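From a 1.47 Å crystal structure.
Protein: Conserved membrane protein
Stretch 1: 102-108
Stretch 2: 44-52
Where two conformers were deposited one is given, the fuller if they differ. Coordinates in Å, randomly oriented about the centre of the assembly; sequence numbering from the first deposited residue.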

# COMPACT_ATOMS: atom_id res chain seq x y z
N ALA A 102 -2.47 1.84 -3.28
CA ALA A 102 -1.22 1.31 -2.74
C ALA A 102 -1.18 1.35 -1.22
O ALA A 102 -1.27 2.46 -0.64
CB ALA A 102 -0.02 2.03 -3.34
N TYR A 103 -1.01 0.20 -0.57
CA TYR A 103 -1.15 0.07 0.87
C TYR A 103 0.13 -0.37 1.53
O TYR A 103 0.60 -1.50 1.34
CB TYR A 103 -2.17 -1.06 1.18
CG TYR A 103 -3.57 -0.74 0.72
CD1 TYR A 103 -3.95 -0.95 -0.62
CD2 TYR A 103 -4.47 -0.16 1.60
CE1 TYR A 103 -5.25 -0.60 -1.03
CE2 TYR A 103 -5.76 0.21 1.20
CZ TYR A 103 -6.13 0.01 -0.11
OH TYR A 103 -7.41 0.37 -0.47
N PRO A 104 0.67 0.49 2.39
CA PRO A 104 1.78 0.04 3.26
C PRO A 104 1.24 -1.03 4.20
O PRO A 104 0.16 -0.87 4.81
CB PRO A 104 2.15 1.32 4.04
CG PRO A 104 1.66 2.46 3.11
CD PRO A 104 0.39 1.94 2.50
N LEU A 105 1.98 -2.13 4.34
CA LEU A 105 1.54 -3.27 5.11
C LEU A 105 2.64 -3.60 6.12
O LEU A 105 3.77 -3.88 5.71
CB LEU A 105 1.18 -4.45 4.18
CG LEU A 105 0.40 -5.63 4.78
CD1 LEU A 105 -0.30 -6.49 3.78
CD2 LEU A 105 1.45 -6.54 5.45
N TRP A 106 2.27 -3.61 7.40
CA TRP A 106 3.17 -3.80 8.54
C TRP A 106 3.09 -5.25 9.00
O TRP A 106 2.01 -5.82 9.05
CB TRP A 106 2.70 -2.91 9.68
CG TRP A 106 3.62 -2.87 10.83
CD1 TRP A 106 4.61 -1.95 11.05
CD2 TRP A 106 3.63 -3.75 11.98
NE1 TRP A 106 5.26 -2.22 12.24
CE2 TRP A 106 4.68 -3.31 12.84
CE3 TRP A 106 2.87 -4.87 12.37
CZ2 TRP A 106 4.97 -3.94 14.04
CZ3 TRP A 106 3.19 -5.52 13.58
CH2 TRP A 106 4.22 -5.04 14.39
N HIS A 107 4.24 -5.86 9.31
CA HIS A 107 4.28 -7.25 9.77
C HIS A 107 5.31 -7.49 10.84
O HIS A 107 6.38 -6.90 10.80
CB HIS A 107 4.58 -8.19 8.61
CG HIS A 107 4.40 -9.63 8.96
ND1 HIS A 107 3.15 -10.17 9.23
CD2 HIS A 107 5.29 -10.65 9.08
CE1 HIS A 107 3.29 -11.46 9.52
NE2 HIS A 107 4.57 -11.78 9.42
N HIS A 108 5.00 -8.41 11.73
CA HIS A 108 5.97 -8.94 12.68
C HIS A 108 5.68 -10.43 12.78
O HIS A 108 4.53 -10.83 12.95
CB HIS A 108 5.82 -8.31 14.05
CG HIS A 108 6.98 -8.61 14.95
ND1 HIS A 108 7.14 -9.83 15.57
CD2 HIS A 108 8.04 -7.86 15.32
CE1 HIS A 108 8.24 -9.81 16.29
NE2 HIS A 108 8.81 -8.63 16.16
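Stretch 2, residues 44-52: TPSTCFSIE

Stretch 2 meets the strand 102-107 through a single beta bridge, Leu-105 with Ser-46 (CA to CA 4.7 Å), then turns at Cys-48 to Ser-50 and leads into a helix that includes Ile-51 and Glu-52 and continues beyond the stretch. Its backbone is extended from Thr-44 through Thr-47; the bridge has the parallel pattern, though the two backbones share their direction only roughly: Pro-45 lies near Pro-104 and Trp-106, Cys-48 near His-107. Ser-46 carries the bridge with both its backbone polar atoms. Its N donates to Pro-104 O (3.2 Å, 151°), and its O accepts from Trp-106 N in a shorter, nearly linear bond (2.8 Å, 174°), so the two bonds straddle Leu-105, whose CA also makes a CA-H...O contact with Ser-46 O at 3.3 Å.

Two waters extend the pairing. Water 1 donates to Pro-104 O (2.8 Å), giving that carbonyl a second donor, and is hydrogen-bonded to Ser-46 OG at 2.7 Å. Beyond the bridge the backbones no longer pair directly; water 2 fills the gap, accepting from Cys-48 N (2.8 Å), donating to Trp-106 O (2.7 Å) and bonding His-107 ND1 (2.8 Å).

Within the turn several donors and acceptors pair with one another. Thr-47 N donates to Ser-50 OG (3.0 Å), and Thr-47 O accepts from Ser-50 N (3.1 Å) and Ile-51 N (2.9 Å). Thr-47 OG1 receives weak bonds from Phe-49 N (3.1 Å) and Ser-50 N (3.2 Å).

This fold brings Ile-51 back to the strand, its CA-to-CB bond pointing toward it: CD1 lies 3.4 Å from Tyr-103 CG, oblique to the ring, and CB lies 3.9 Å from Leu-105 CD1. Leu-105 CD2 reaches Cys-48 N at 3.8 Å. Trp-106 CB touches Pro-45 CB at 4.3 Å, while its indole leads away and NE1 is hydrogen-bonded elsewhere in the structure, as is Tyr-103 OH. Cys-48 SG lies 4.1 Å from His-107 ND1, oblique to the imidazole ring.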

# COMPACT_ATOMS: atom_id res chain seq x y z
N THR A 44 -3.77 4.50 10.21
CA THR A 44 -3.65 3.07 10.54
C THR A 44 -3.03 2.32 9.37
O THR A 44 -3.64 2.20 8.30
CB THR A 44 -5.05 2.45 10.84
OG1 THR A 44 -5.70 3.22 11.88
CG2 THR A 44 -4.94 0.98 11.27
N PRO A 45 -1.81 1.76 9.55
CA PRO A 45 -1.25 0.91 8.47
C PRO A 45 -2.06 -0.37 8.38
O PRO A 45 -2.74 -0.74 9.34
CB PRO A 45 0.15 0.51 8.99
CG PRO A 45 0.38 1.39 10.22
CD PRO A 45 -0.94 1.83 10.74
N SER A 46 -1.97 -1.06 7.24
CA SER A 46 -2.62 -2.37 7.10
C SER A 46 -1.69 -3.48 7.58
O SER A 46 -0.48 -3.25 7.78
CB SER A 46 -2.94 -2.63 5.63
OG SER A 46 -3.80 -1.58 5.12
N THR A 47 -2.25 -4.67 7.79
CA THR A 47 -1.47 -5.87 8.12
C THR A 47 -1.99 -6.99 7.25
O THR A 47 -2.99 -6.83 6.54
CB THR A 47 -1.68 -6.31 9.59
OG1 THR A 47 -3.03 -6.81 9.75
CG2 THR A 47 -1.45 -5.15 10.56
N CYS A 48 -1.40 -8.17 7.33
CA CYS A 48 -1.91 -9.28 6.54
C CYS A 48 -3.36 -9.64 6.92
O CYS A 48 -4.07 -10.18 6.10
CB CYS A 48 -1.01 -10.52 6.67
SG CYS A 48 -0.75 -11.12 8.36
N PHE A 49 -3.75 -9.34 8.15
CA PHE A 49 -5.09 -9.67 8.62
C PHE A 49 -6.11 -8.61 8.27
O PHE A 49 -7.29 -8.92 8.22
CB PHE A 49 -5.10 -9.91 10.14
CG PHE A 49 -4.26 -11.06 10.57
CD1 PHE A 49 -4.60 -12.34 10.21
CD2 PHE A 49 -3.15 -10.86 11.35
CE1 PHE A 49 -3.82 -13.41 10.60
CE2 PHE A 49 -2.39 -11.94 11.77
CZ PHE A 49 -2.72 -13.22 11.41
N SER A 50 -5.67 -7.37 8.01
CA SER A 50 -6.61 -6.27 7.81
C SER A 50 -6.62 -5.74 6.40
O SER A 50 -7.53 -4.98 6.02
CB SER A 50 -6.34 -5.14 8.78
OG SER A 50 -5.13 -4.50 8.42
N ILE A 51 -5.67 -6.16 5.56
CA ILE A 51 -5.54 -5.55 4.22
C ILE A 51 -6.77 -5.83 3.33
O ILE A 51 -7.21 -4.93 2.64
CB ILE A 51 -4.19 -5.99 3.53
CG1 ILE A 51 -4.02 -5.38 2.15
CG2 ILE A 51 -4.09 -7.51 3.42
CD1 ILE A 51 -3.96 -3.85 2.10
N GLU A 52 -7.36 -7.02 3.37
CA GLU A 52 -8.49 -7.28 2.48
C GLU A 52 -9.66 -6.35 2.83
O GLU A 52 -10.30 -5.75 1.94
CB GLU A 52 -8.92 -8.74 2.52
CG GLU A 52 -10.20 -8.98 1.71
CD GLU A 52 -10.61 -10.42 1.76
OE1 GLU A 52 -10.40 -11.12 2.79
OE2 GLU A 52 -11.16 -10.89 0.76
O HOH W 1 -2.25 0.52 4.36
O HOH W 2 1.02 -8.35 8.78